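Local structure of 4-amino-4-deoxychorismate lyase (Legionella pneumophila, 3LUL) at residues E31-V35 against S238-I242; P121-S126 against V158-L164; C177-I183 against D231-N237; K224-E228 against L248-F253; G241-V245 against I260-I264. The protein belongs to the class IV aminotransferase family of pyridoxal-phosphate proteins, which have a two-domain fold. The contacts are given in a common frame with arbitrary orientation. Where two conformers were deposited one is given. Numbering follows the deposited sequence.

Contact 1: E31-V35 against S238-I242; sequences ETIRV and SLQGI
Arg-34 stretches, with all four chi angles near 180°, across the turn of 238-242, its CD 3.3 Å from Ser-238 O and its NH1 3.9 Å from Leu-239 O. The segment 31-35 is regular extended strand. Residues 238-240 instead have near-helical backbone angles, and Gly-241, at phi/psi 66/-132, turns the chain into strand 241-248. The CA atoms of Arg-34 and Leu-239 lie 5.3 Å apart, the nearest pair, yet direct hydrogen bonds between the segments are lacking. A water joins them instead, accepting from Arg-34 NH1 (2.8 Å) and donating to Ser-238 O (3.0 Å), while Arg-34 NE bonds to Asn-36. The CA-to-CB bond of Leu-239 points away, but its mt rotamer brings CD1 within 3.1 Å of Thr-32 OG1 and CD2 within 4.0 Å of Ile-33 O. Ser-238 CB sits 3.6 Å from Thr-32 O. The turn before strand 241-248 thus bridges the larger sheet to strand 28-36 of the five-stranded sheet, beside the cofactor site, where Ser-238 OG bonds to a phosphate oxygen of the modified lysine at position 141. His-46 of helix 43-57 and Thr-202 of helix 201-212 both pack on Ser-238.

Contact 2: P121-S126 against V158-L164; sequences PVRLIS and VGADDAL
This is a parallel strand pairing produced by a beta-alpha-beta crossover: strand 122-131 leads through helix 146-157 to strand 162-167, its neighbour in the larger sheet. The helix ends in a Schellman motif whose C-prime residue, Gly-159, has phi/psi 91/0, and the chain then drops into register. Leu-124 pairs with Asp-162, Ile-125 with Ala-163 and Ser-126 with Leu-164, at CA separations of 5.1, 5.0 and 4.8 Å; the short axes approach to 4.6 Å and cross at -43°, a marked twist. Ile-125 N donates to Asp-162 O (3.2 Å) and Leu-164 N to Ile-125 O (2.9 Å). At the entrance Arg-123 O accepts from both Asp-161 N (2.7 Å) and Asp-162 N (3.2 Å). Ile-125, chi1 near +60°, sets CG2 3.8 Å from Val-158 CG2 and 3.9 Å from Ala-160 CB, covering the helix exit. On the other face Leu-124 CD2 lies 3.6 Å from Asp-162 CB, while the carboxylate of Asp-162 bonds to Thr-175 and Thr-176. Asp-161, chi1 near -60°, closes the end of the pair: its OD2 accepts from Arg-123 N at 2.7 Å and from a water, at 2.7 Å, that also donates to Pro-121 O at 2.8 Å.

Contact 3: C177-I183 against D231-N237; sequences CANLFLI and DAVFLTN
Residues 179-183 and 232-237 run antiparallel, their strand axes 4.7 Å apart at 157°. Asn-179/Thr-236, Phe-181/Phe-234 and Ile-183/Ala-232 are hydrogen-bonded pairs; Leu-180/Leu-235 and Leu-182/Val-233 are non-hydrogen-bonded, with CA atoms 4.6 and 4.2 Å apart. Each hydrogen-bonded pair exchanges two bonds, as in Phe-181 N to Phe-234 O (2.9 Å) and Phe-234 N to Phe-181 O (3.0 Å). One end carries a classic beta bulge, where Ile-183 O receives Asp-231 N (2.8 Å) and Ala-232 N (3.3 Å). At the other, Asn-237, chi1 near +60°, sends ND2 to Cys-177 O at 2.9 Å, while its OD1 bonds to Gln-240.

On the face holding Phe-181 and Phe-234, chi1 of -79° and 70° set the ring planes at 1° but slide them apart, centroids 5.2 Å distant, barely overlapping. The true contact is CH-pi: Phe-181 CB lies 3.6 Å from the Phe-234 centroid. Ile-183 CD1 meets the edge of that ring at Phe-234 CE2 (4.2 Å), and Leu-206 of helix 201-212 packs on both phenylalanines. On the opposite face Leu-180 CD1 touches Val-233 CG1 at 3.9 Å, and Ala-178 CB touches Leu-235 CB at 3.8 Å.

The chemistry is that of a core sheet: backbone groups bond partly across this pair and partly to strands 187-190 and 241-248, while apolar side chains clothe both faces.

Contact 4: K224-E228 against L248-F253; sequences KKRIE and LDNIIF
Asp-249 adopts phi/psi 53/-124, a conformation more familiar in glycine, as the second residue of a type II' beta turn from Leu-248 to Ile-251. The turn closes a tight beta hairpin, in which Leu-248 N donates to Ile-251 O (2.9 Å) and Ile-251 N, weakly, to Leu-248 O (3.0 Å). Against this hairpin packs the single-turn helix 224-228, closed by Glu-228 N to Lys-224 O at 3.0 Å. The closest CA pair is Glu-228 and Ile-251, 6.6 Å apart, so the two meet through side chains. Ile-227, chi1 near -60°, directs CG2 between Leu-248 CD2 (3.8 Å) and Phe-253 CZ (4.1 Å), and Leu-248 reaches it in the tp rotamer. Val-233 of strand 232-237 touches both Ile-227 and Phe-253, so this wedge extends the apolar layer on the Val-233 and Leu-164 face of the larger sheet. Phe-253 CE1 also approaches the helix backbone, lying 3.2 Å from Ile-227 O. The polar edge of the contact is a salt-bridge network around Lys-224, whose extended side chain reaches to Asp-249, itself hydrogen-bonded to Ser-126. Lys-224 NZ is 3.1 Å from Asp-249 OD2, a salt bridge with a weak hydrogen bond, and a longer 3.8 Å from Glu-228 OE2.

Contact 5: G241-V245 against I260-I264; sequences GIRRV and IDKLI
A ridge of strand 241-245 side chains fits the surface of one turn of helix 260-264. Ile-242 is the apolar bump. In its mt rotamer Ile-242 enters the hollow between Ile-260, Leu-263 and Ile-264, with CG2 3.9 Å from Ile-260 CG2, CD1 3.6 Å from Leu-263 CB, and CB 4.0 Å from Ile-264 CG1. Those three residues share one flank of the helix because of their i, i+3, i+4 spacing, in a turn closed by Ile-264 N to Ile-260 O at 2.9 Å. Two residues along, Arg-244 forms a second, longer bump of nearly equal contact area. Its CA-to-CB bond points sideways, but chi1 near -60° followed by two t angles lays the guanidinium over the helix: one face covers Ile-260 CG2, 3.7 Å from Arg-244 NH1, and Arg-244 NH2 lies 3.6 Å from Ile-264 CD1. At the edge of the group Arg-244 NH2 makes a salt bridge to Asp-261 OD1 at 2.8 Å, and a water accepts from Arg-244 NH1 (3.0 Å) and donates to Asp-261 OD2 (2.6 Å). Arg-243 between them points away, as strand alternation requires. The axes stay 9.3 Å apart, crossing at -156°, and the CA atoms of Ile-242 and Ile-264 come to 6.5 Å. Leu-206 of helix 201-212 touches both Ile-242 and Leu-263. This is classical alpha/beta layer packing, a nearly antiparallel helix lying on a face of the larger sheet.

Four contacts build the larger sheet and its coverings, whereas contact 1 joins it to the five-stranded sheet. Strand 241-248 is the common element: it starts in contact 1, passes through contact 5, pairs with strands 232-237 of contact 3 and 122-131 of contact 2, and turns back in contact 4. Centre to centre, contacts 3 and 5 are 8 Å apart, contacts 2 and 4 11 Å, and contacts 1 and 4, the farthest, 26 Å. Along the chain, contacts 2 and 3 nest in series inside the span closed by contact 1, while contact 4 crosses contacts 1, 3 and 5. Distant regions thus interleave in the larger sheet, tied by contact 1 to the smaller.

Contact 1: E31-V35 against S238-I242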
# COMPACT_ATOMS: atom_id res chain seq x y z
N GLU B 31 -4.90 1.59 14.08
CA GLU B 31 -4.21 1.37 15.34
C GLU B 31 -4.72 0.04 15.89
O GLU B 31 -5.92 -0.24 15.82
CB GLU B 31 -4.56 2.46 16.36
CG GLU B 31 -3.89 3.77 16.08
CD GLU B 31 -2.38 3.73 16.28
OE1 GLU B 31 -1.87 2.86 17.01
OE2 GLU B 31 -1.69 4.60 15.72
N THR B 32 -3.80 -0.76 16.41
CA THR B 32 -4.15 -2.03 17.02
C THR B 32 -3.78 -1.93 18.51
O THR B 32 -2.64 -1.70 18.88
CB THR B 32 -3.52 -3.23 16.25
OG1 THR B 32 -3.83 -4.45 16.92
CG2 THR B 32 -2.02 -3.08 16.09
N ILE B 33 -4.79 -2.05 19.36
CA ILE B 33 -4.71 -1.70 20.77
C ILE B 33 -4.93 -2.97 21.60
O ILE B 33 -5.90 -3.67 21.43
CB ILE B 33 -5.77 -0.67 21.13
CG1 ILE B 33 -5.65 0.60 20.29
CG2 ILE B 33 -5.72 -0.28 22.62
CD1 ILE B 33 -6.99 1.34 20.13
N ARG B 34 -4.00 -3.23 22.50
CA ARG B 34 -4.15 -4.32 23.42
C ARG B 34 -5.18 -3.97 24.48
O ARG B 34 -5.21 -2.84 24.99
CB ARG B 34 -2.82 -4.64 24.06
CG ARG B 34 -2.87 -5.87 24.98
CD ARG B 34 -1.47 -6.37 25.24
NE ARG B 34 -1.42 -7.45 26.22
CZ ARG B 34 -0.34 -8.17 26.54
NH1 ARG B 34 0.85 -7.97 25.95
NH2 ARG B 34 -0.44 -9.12 27.47
N VAL B 35 -6.04 -4.93 24.82
CA VAL B 35 -6.99 -4.75 25.90
C VAL B 35 -6.61 -5.75 27.00
O VAL B 35 -6.49 -6.96 26.72
CB VAL B 35 -8.43 -4.95 25.45
CG1 VAL B 35 -9.36 -4.91 26.66
CG2 VAL B 35 -8.80 -3.88 24.46
N SER B 238 2.32 -3.94 20.12
CA SER B 238 1.33 -3.71 21.19
C SER B 238 0.61 -4.98 21.53
O SER B 238 0.31 -5.21 22.68
CB SER B 238 0.28 -2.67 20.77
OG SER B 238 0.82 -1.39 20.76
N LEU B 239 0.32 -5.81 20.53
CA LEU B 239 -0.45 -7.03 20.79
C LEU B 239 0.35 -8.14 21.42
O LEU B 239 -0.16 -8.86 22.29
CB LEU B 239 -1.16 -7.57 19.54
CG LEU B 239 -2.21 -6.66 18.93
CD1 LEU B 239 -2.75 -7.32 17.63
CD2 LEU B 239 -3.31 -6.36 19.91
N GLN B 240 1.59 -8.31 21.00
CA GLN B 240 2.40 -9.43 21.47
C GLN B 240 3.41 -9.04 22.55
O GLN B 240 3.92 -9.92 23.21
CB GLN B 240 3.08 -10.14 20.28
CG GLN B 240 2.10 -10.92 19.35
CD GLN B 240 1.51 -12.19 19.99
OE1 GLN B 240 2.16 -12.86 20.84
NE2 GLN B 240 0.28 -12.55 19.59
N GLY B 241 3.67 -7.75 22.76
CA GLY B 241 4.72 -7.29 23.63
C GLY B 241 6.04 -7.71 23.04
O GLY B 241 6.29 -7.53 21.84
N ILE B 242 6.89 -8.28 23.87
CA ILE B 242 8.20 -8.71 23.44
C ILE B 242 8.09 -10.16 22.95
O ILE B 242 7.54 -11.03 23.66
CB ILE B 242 9.23 -8.59 24.59
CG1 ILE B 242 9.56 -7.12 24.83
CG2 ILE B 242 10.50 -9.40 24.28
CD1 ILE B 242 10.46 -6.85 26.03
O HOH W 1 1.91 -5.44 25.19

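Contact 2: P121-S126 against V158-L164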
# COMPACT_ATOMS: atom_id res chain seq x y z
N PRO B 121 9.69 -18.91 20.28
CA PRO B 121 10.50 -17.88 19.62
C PRO B 121 10.34 -17.89 18.11
O PRO B 121 10.06 -18.93 17.53
CB PRO B 121 11.92 -18.24 19.99
CG PRO B 121 11.78 -19.03 21.23
CD PRO B 121 10.55 -19.83 21.03
N VAL B 122 10.49 -16.71 17.50
CA VAL B 122 10.18 -16.53 16.08
C VAL B 122 11.40 -16.76 15.19
O VAL B 122 12.52 -16.45 15.56
CB VAL B 122 9.61 -15.13 15.78
CG1 VAL B 122 8.27 -14.99 16.45
CG2 VAL B 122 10.53 -14.05 16.23
N ARG B 123 11.14 -17.32 14.01
CA ARG B 123 12.14 -17.48 12.96
C ARG B 123 11.93 -16.42 11.88
O ARG B 123 10.82 -16.27 11.34
CB ARG B 123 12.07 -18.89 12.36
CG ARG B 123 12.49 -20.02 13.30
CD ARG B 123 12.78 -21.28 12.51
NE ARG B 123 13.26 -22.41 13.31
CZ ARG B 123 14.54 -22.63 13.60
NH1 ARG B 123 15.47 -21.77 13.19
NH2 ARG B 123 14.89 -23.69 14.32
N LEU B 124 13.00 -15.68 11.56
CA LEU B 124 12.98 -14.59 10.57
C LEU B 124 13.79 -14.92 9.33
O LEU B 124 14.77 -15.66 9.42
CB LEU B 124 13.56 -13.32 11.17
CG LEU B 124 12.87 -12.78 12.41
CD1 LEU B 124 13.55 -11.50 12.91
CD2 LEU B 124 11.39 -12.49 12.12
N ILE B 125 13.37 -14.36 8.19
CA ILE B 125 14.17 -14.32 6.98
C ILE B 125 14.31 -12.89 6.53
O ILE B 125 13.43 -12.06 6.78
CB ILE B 125 13.63 -15.23 5.82
CG1 ILE B 125 12.16 -14.96 5.50
CG2 ILE B 125 13.90 -16.75 6.11
CD1 ILE B 125 11.86 -14.58 4.07
N SER B 126 15.43 -12.57 5.89
CA SER B 126 15.67 -11.22 5.40
C SER B 126 15.02 -11.10 4.03
O SER B 126 15.20 -11.97 3.19
CB SER B 126 17.17 -10.98 5.22
OG SER B 126 17.87 -10.99 6.44
N VAL B 158 9.18 -20.64 3.22
CA VAL B 158 10.55 -21.19 3.43
C VAL B 158 10.84 -21.71 4.83
O VAL B 158 12.02 -21.89 5.18
CB VAL B 158 11.68 -20.21 3.04
CG1 VAL B 158 11.55 -19.80 1.61
CG2 VAL B 158 11.72 -18.99 3.97
N GLY B 159 9.79 -21.97 5.62
CA GLY B 159 9.94 -22.51 6.98
C GLY B 159 10.04 -21.52 8.13
O GLY B 159 10.18 -21.93 9.29
N ALA B 160 9.99 -20.22 7.82
CA ALA B 160 10.15 -19.16 8.84
C ALA B 160 8.79 -18.64 9.29
O ALA B 160 7.76 -19.11 8.81
CB ALA B 160 10.98 -18.04 8.28
N ASP B 161 8.80 -17.67 10.18
CA ASP B 161 7.58 -17.09 10.74
C ASP B 161 7.28 -15.68 10.23
O ASP B 161 6.11 -15.31 10.11
CB ASP B 161 7.66 -17.08 12.26
CG ASP B 161 7.85 -18.47 12.83
OD1 ASP B 161 7.02 -19.35 12.51
OD2 ASP B 161 8.85 -18.70 13.52
N ASP B 162 8.30 -14.88 10.01
CA ASP B 162 8.10 -13.45 9.72
C ASP B 162 9.31 -13.01 8.91
O ASP B 162 10.28 -13.78 8.77
CB ASP B 162 7.94 -12.68 11.03
CG ASP B 162 7.31 -11.27 10.88
OD1 ASP B 162 7.03 -10.81 9.74
OD2 ASP B 162 7.14 -10.63 11.95
N ALA B 163 9.21 -11.81 8.33
CA ALA B 163 10.20 -11.25 7.43
C ALA B 163 10.74 -9.96 8.01
O ALA B 163 9.99 -9.21 8.65
CB ALA B 163 9.55 -10.95 6.09
N LEU B 164 12.03 -9.73 7.78
CA LEU B 164 12.77 -8.56 8.21
C LEU B 164 13.21 -7.73 7.00
O LEU B 164 13.82 -8.24 6.04
CB LEU B 164 13.99 -8.99 9.01
CG LEU B 164 14.80 -7.90 9.67
CD1 LEU B 164 14.02 -7.18 10.80
CD2 LEU B 164 16.10 -8.56 10.25
O HOH W 2 8.18 -20.06 15.79

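Contact 3: C177-I183 against D231-N237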
# COMPACT_ATOMS: atom_id res chain seq x y z
N CYS B 177 5.35 -6.61 11.27
CA CYS B 177 4.42 -6.20 12.33
C CYS B 177 5.06 -5.76 13.64
O CYS B 177 4.36 -5.57 14.62
CB CYS B 177 3.48 -7.39 12.60
SG CYS B 177 4.33 -8.80 13.34
N ALA B 178 6.37 -5.55 13.65
CA ALA B 178 7.08 -5.34 14.89
C ALA B 178 8.41 -4.63 14.69
O ALA B 178 9.02 -4.73 13.61
CB ALA B 178 7.26 -6.69 15.63
N ASN B 179 8.81 -3.87 15.71
CA ASN B 179 10.12 -3.26 15.76
C ASN B 179 11.13 -4.31 16.24
O ASN B 179 10.75 -5.29 16.91
CB ASN B 179 10.12 -2.04 16.68
CG ASN B 179 9.31 -0.86 16.10
OD1 ASN B 179 8.30 -0.47 16.65
ND2 ASN B 179 9.76 -0.33 14.96
N LEU B 180 12.39 -4.07 15.92
CA LEU B 180 13.49 -4.96 16.29
C LEU B 180 14.46 -4.33 17.25
O LEU B 180 14.85 -3.17 17.11
CB LEU B 180 14.28 -5.39 15.06
CG LEU B 180 15.39 -6.42 15.31
CD1 LEU B 180 15.50 -7.44 14.17
CD2 LEU B 180 16.72 -5.75 15.47
N PHE B 181 14.90 -5.13 18.22
CA PHE B 181 15.92 -4.78 19.21
C PHE B 181 16.96 -5.89 19.18
O PHE B 181 16.63 -7.05 18.91
CB PHE B 181 15.31 -4.69 20.62
CG PHE B 181 14.55 -3.40 20.89
CD1 PHE B 181 13.24 -3.25 20.47
CD2 PHE B 181 15.12 -2.40 21.63
CE1 PHE B 181 12.54 -2.10 20.73
CE2 PHE B 181 14.41 -1.23 21.90
CZ PHE B 181 13.13 -1.08 21.43
N LEU B 182 18.20 -5.56 19.49
CA LEU B 182 19.18 -6.59 19.82
C LEU B 182 19.93 -6.23 21.07
O LEU B 182 19.92 -5.09 21.54
CB LEU B 182 20.09 -6.84 18.64
CG LEU B 182 20.88 -5.67 18.11
CD1 LEU B 182 22.13 -5.63 18.95
CD2 LEU B 182 21.25 -5.75 16.60
N ILE B 183 20.59 -7.23 21.63
CA ILE B 183 21.38 -7.08 22.84
C ILE B 183 22.77 -7.58 22.50
O ILE B 183 22.90 -8.68 21.97
CB ILE B 183 20.85 -7.89 24.03
CG1 ILE B 183 19.47 -7.38 24.45
CG2 ILE B 183 21.80 -7.77 25.19
CD1 ILE B 183 18.80 -8.22 25.49
N ASP B 231 23.98 -11.01 20.88
CA ASP B 231 23.77 -12.03 21.90
C ASP B 231 22.32 -12.53 21.87
O ASP B 231 22.06 -13.74 22.04
CB ASP B 231 24.15 -11.53 23.30
CG ASP B 231 25.65 -11.25 23.44
OD1 ASP B 231 26.45 -11.98 22.78
OD2 ASP B 231 26.03 -10.32 24.18
N ALA B 232 21.39 -11.59 21.67
CA ALA B 232 19.98 -11.90 21.53
C ALA B 232 19.34 -10.85 20.67
O ALA B 232 19.88 -9.75 20.54
CB ALA B 232 19.26 -11.93 22.86
N VAL B 233 18.19 -11.22 20.14
CA VAL B 233 17.42 -10.40 19.25
C VAL B 233 15.98 -10.62 19.63
O VAL B 233 15.55 -11.77 19.89
CB VAL B 233 17.57 -10.79 17.77
CG1 VAL B 233 16.72 -9.90 16.89
CG2 VAL B 233 19.08 -10.71 17.32
N PHE B 234 15.21 -9.54 19.63
CA PHE B 234 13.75 -9.66 19.96
C PHE B 234 12.92 -8.56 19.29
O PHE B 234 13.44 -7.56 18.81
CB PHE B 234 13.51 -9.70 21.49
CG PHE B 234 13.78 -8.39 22.21
CD1 PHE B 234 12.80 -7.41 22.28
CD2 PHE B 234 15.01 -8.15 22.81
CE1 PHE B 234 13.04 -6.22 22.97
CE2 PHE B 234 15.27 -6.96 23.51
CZ PHE B 234 14.29 -6.00 23.58
N LEU B 235 11.62 -8.78 19.24
CA LEU B 235 10.70 -7.87 18.54
C LEU B 235 9.67 -7.30 19.49
O LEU B 235 9.39 -7.90 20.52
CB LEU B 235 9.96 -8.63 17.47
CG LEU B 235 10.82 -9.45 16.50
CD1 LEU B 235 9.92 -10.29 15.57
CD2 LEU B 235 11.74 -8.54 15.70
N THR B 236 9.07 -6.17 19.13
CA THR B 236 8.10 -5.53 19.99
C THR B 236 6.90 -5.06 19.17
O THR B 236 7.05 -4.54 18.06
CB THR B 236 8.70 -4.29 20.75
OG1 THR B 236 9.08 -3.26 19.82
CG2 THR B 236 9.96 -4.65 21.60
N ASN B 237 5.71 -5.26 19.73
CA ASN B 237 4.50 -4.61 19.27
C ASN B 237 3.42 -4.64 20.36
O ASN B 237 3.62 -5.25 21.41
CB ASN B 237 4.00 -5.18 17.93
CG ASN B 237 3.52 -6.62 18.01
OD1 ASN B 237 3.14 -7.12 19.06
ND2 ASN B 237 3.50 -7.29 16.85
O HOH W 3 7.03 -1.29 18.97

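Contact 4: K224-E228 against L248-F253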
# COMPACT_ATOMS: atom_id res chain seq x y z
N LYS B 224 23.32 -5.85 8.85
CA LYS B 224 22.94 -7.26 9.02
C LYS B 224 23.98 -7.98 9.90
O LYS B 224 23.63 -8.84 10.72
CB LYS B 224 22.79 -7.97 7.68
CG LYS B 224 22.21 -9.38 7.79
CD LYS B 224 21.97 -10.00 6.42
CE LYS B 224 21.33 -11.37 6.57
NZ LYS B 224 21.56 -12.24 5.38
N LYS B 225 25.23 -7.59 9.72
CA LYS B 225 26.34 -8.13 10.51
C LYS B 225 26.16 -7.86 12.01
O LYS B 225 26.50 -8.71 12.82
CB LYS B 225 27.68 -7.60 10.02
CG LYS B 225 28.89 -8.20 10.79
CD LYS B 225 30.23 -7.74 10.25
CE LYS B 225 31.36 -7.97 11.28
NZ LYS B 225 31.30 -9.30 11.95
N ARG B 226 25.65 -6.68 12.38
CA ARG B 226 25.33 -6.42 13.81
C ARG B 226 24.32 -7.39 14.38
O ARG B 226 24.45 -7.82 15.54
CB ARG B 226 24.81 -5.00 14.03
CG ARG B 226 25.81 -3.92 13.77
CD ARG B 226 27.01 -4.02 14.66
NE ARG B 226 26.65 -4.08 16.08
CZ ARG B 226 26.49 -3.03 16.89
NH1 ARG B 226 26.67 -1.79 16.45
NH2 ARG B 226 26.17 -3.24 18.17
N ILE B 227 23.30 -7.74 13.59
CA ILE B 227 22.28 -8.68 14.04
C ILE B 227 22.91 -10.06 14.20
O ILE B 227 22.75 -10.72 15.24
CB ILE B 227 21.08 -8.78 13.07
CG1 ILE B 227 20.48 -7.42 12.82
CG2 ILE B 227 20.00 -9.66 13.63
CD1 ILE B 227 19.53 -7.42 11.59
N GLU B 228 23.66 -10.48 13.19
CA GLU B 228 24.27 -11.81 13.17
C GLU B 228 25.18 -12.02 14.37
O GLU B 228 25.25 -13.11 14.92
CB GLU B 228 25.01 -12.03 11.85
CG GLU B 228 24.00 -12.10 10.68
CD GLU B 228 24.61 -12.07 9.30
OE1 GLU B 228 25.77 -11.65 9.12
OE2 GLU B 228 23.88 -12.45 8.36
N LEU B 248 17.67 -15.68 12.37
CA LEU B 248 17.55 -14.86 11.16
C LEU B 248 18.29 -15.60 10.04
O LEU B 248 19.49 -15.83 10.16
CB LEU B 248 18.18 -13.48 11.35
CG LEU B 248 18.24 -12.59 10.09
CD1 LEU B 248 16.83 -12.30 9.46
CD2 LEU B 248 19.02 -11.33 10.37
N ASP B 249 17.57 -15.97 8.97
CA ASP B 249 18.17 -16.74 7.86
C ASP B 249 18.84 -17.99 8.46
O ASP B 249 18.19 -18.74 9.19
CB ASP B 249 19.12 -15.82 7.08
CG ASP B 249 18.43 -14.57 6.56
OD1 ASP B 249 17.32 -14.70 6.01
OD2 ASP B 249 19.00 -13.45 6.64
N ASN B 250 20.12 -18.19 8.20
CA ASN B 250 20.84 -19.33 8.77
C ASN B 250 21.66 -18.99 10.02
O ASN B 250 22.79 -19.44 10.18
CB ASN B 250 21.72 -20.00 7.73
CG ASN B 250 22.88 -19.13 7.28
OD1 ASN B 250 22.70 -17.99 6.82
ND2 ASN B 250 24.10 -19.68 7.40
N ILE B 251 21.08 -18.24 10.94
CA ILE B 251 21.80 -17.83 12.14
C ILE B 251 20.86 -18.04 13.32
O ILE B 251 19.78 -17.46 13.35
CB ILE B 251 22.28 -16.37 12.03
CG1 ILE B 251 23.19 -16.22 10.80
CG2 ILE B 251 23.04 -15.95 13.30
CD1 ILE B 251 22.96 -14.99 10.01
N ILE B 252 21.28 -18.91 14.25
CA ILE B 252 20.51 -19.24 15.44
C ILE B 252 21.06 -18.40 16.59
O ILE B 252 22.28 -18.30 16.74
CB ILE B 252 20.66 -20.74 15.81
CG1 ILE B 252 20.43 -21.63 14.58
CG2 ILE B 252 19.69 -21.13 16.90
CD1 ILE B 252 19.01 -21.58 14.07
N PHE B 253 20.17 -17.83 17.39
CA PHE B 253 20.50 -17.08 18.58
C PHE B 253 20.06 -17.78 19.86
O PHE B 253 19.07 -18.52 19.87
CB PHE B 253 19.78 -15.73 18.55
CG PHE B 253 20.05 -14.92 17.31
CD1 PHE B 253 21.27 -14.29 17.14
CD2 PHE B 253 19.07 -14.78 16.33
CE1 PHE B 253 21.52 -13.54 16.01
CE2 PHE B 253 19.31 -14.04 15.21
CZ PHE B 253 20.57 -13.43 15.04

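Contact 5: G241-V245 against I260-I264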
# COMPACT_ATOMS: atom_id res chain seq x y z
N GLY B 241 3.67 -7.75 22.76
CA GLY B 241 4.72 -7.29 23.63
C GLY B 241 6.04 -7.71 23.04
O GLY B 241 6.29 -7.53 21.84
N ILE B 242 6.89 -8.28 23.87
CA ILE B 242 8.20 -8.71 23.44
C ILE B 242 8.09 -10.16 22.95
O ILE B 242 7.54 -11.03 23.66
CB ILE B 242 9.23 -8.59 24.59
CG1 ILE B 242 9.56 -7.12 24.83
CG2 ILE B 242 10.50 -9.40 24.28
CD1 ILE B 242 10.46 -6.85 26.03
N ARG B 243 8.65 -10.41 21.77
CA ARG B 243 8.70 -11.74 21.16
C ARG B 243 10.17 -12.06 20.91
O ARG B 243 10.91 -11.28 20.29
CB ARG B 243 7.91 -11.75 19.86
CG ARG B 243 7.77 -13.11 19.16
CD ARG B 243 6.51 -13.90 19.59
NE ARG B 243 6.51 -15.28 19.07
CZ ARG B 243 5.86 -15.71 17.99
NH1 ARG B 243 5.13 -14.89 17.24
NH2 ARG B 243 5.96 -16.99 17.61
N ARG B 244 10.60 -13.21 21.42
CA ARG B 244 11.99 -13.61 21.30
C ARG B 244 12.23 -14.13 19.90
O ARG B 244 11.34 -14.72 19.29
CB ARG B 244 12.32 -14.70 22.33
CG ARG B 244 12.18 -14.25 23.77
CD ARG B 244 12.19 -15.43 24.72
NE ARG B 244 11.75 -15.05 26.07
CZ ARG B 244 12.53 -14.64 27.08
NH1 ARG B 244 13.85 -14.56 26.96
NH2 ARG B 244 11.97 -14.32 28.26
N VAL B 245 13.44 -13.89 19.40
CA VAL B 245 13.85 -14.32 18.05
C VAL B 245 14.85 -15.48 18.15
O VAL B 245 15.89 -15.37 18.80
CB VAL B 245 14.44 -13.16 17.24
CG1 VAL B 245 15.02 -13.64 15.87
CG2 VAL B 245 13.38 -12.07 17.01
N ILE B 260 15.90 -9.16 28.74
CA ILE B 260 14.59 -9.46 28.15
C ILE B 260 13.56 -9.77 29.26
O ILE B 260 12.44 -9.24 29.23
CB ILE B 260 14.65 -10.61 27.13
CG1 ILE B 260 15.56 -10.20 25.95
CG2 ILE B 260 13.21 -10.97 26.64
CD1 ILE B 260 15.81 -11.30 24.89
N ASP B 261 13.93 -10.58 30.25
CA ASP B 261 12.99 -10.85 31.35
C ASP B 261 12.61 -9.59 32.14
O ASP B 261 11.44 -9.41 32.49
CB ASP B 261 13.50 -11.92 32.31
CG ASP B 261 13.74 -13.24 31.61
OD1 ASP B 261 12.84 -13.69 30.89
OD2 ASP B 261 14.83 -13.81 31.77
N LYS B 262 13.58 -8.73 32.38
CA LYS B 262 13.32 -7.46 33.05
C LYS B 262 12.36 -6.58 32.23
O LYS B 262 11.42 -6.01 32.76
CB LYS B 262 14.63 -6.68 33.30
CG LYS B 262 14.36 -5.36 34.03
CD LYS B 262 15.58 -4.78 34.72
CE LYS B 262 15.17 -3.60 35.61
NZ LYS B 262 16.30 -2.92 36.27
N LEU B 263 12.61 -6.45 30.94
CA LEU B 263 11.75 -5.63 30.08
C LEU B 263 10.32 -6.18 29.97
O LEU B 263 9.36 -5.41 30.04
CB LEU B 263 12.40 -5.42 28.72
CG LEU B 263 13.69 -4.58 28.78
CD1 LEU B 263 14.27 -4.53 27.39
CD2 LEU B 263 13.46 -3.17 29.35
N ILE B 264 10.17 -7.50 29.88
CA ILE B 264 8.84 -8.13 29.92
C ILE B 264 8.10 -7.77 31.22
O ILE B 264 6.91 -7.36 31.20
CB ILE B 264 8.93 -9.67 29.80
CG1 ILE B 264 9.32 -10.04 28.37
CG2 ILE B 264 7.59 -10.33 30.23
CD1 ILE B 264 9.67 -11.49 28.18
O HOH W 4 15.53 -14.82 29.43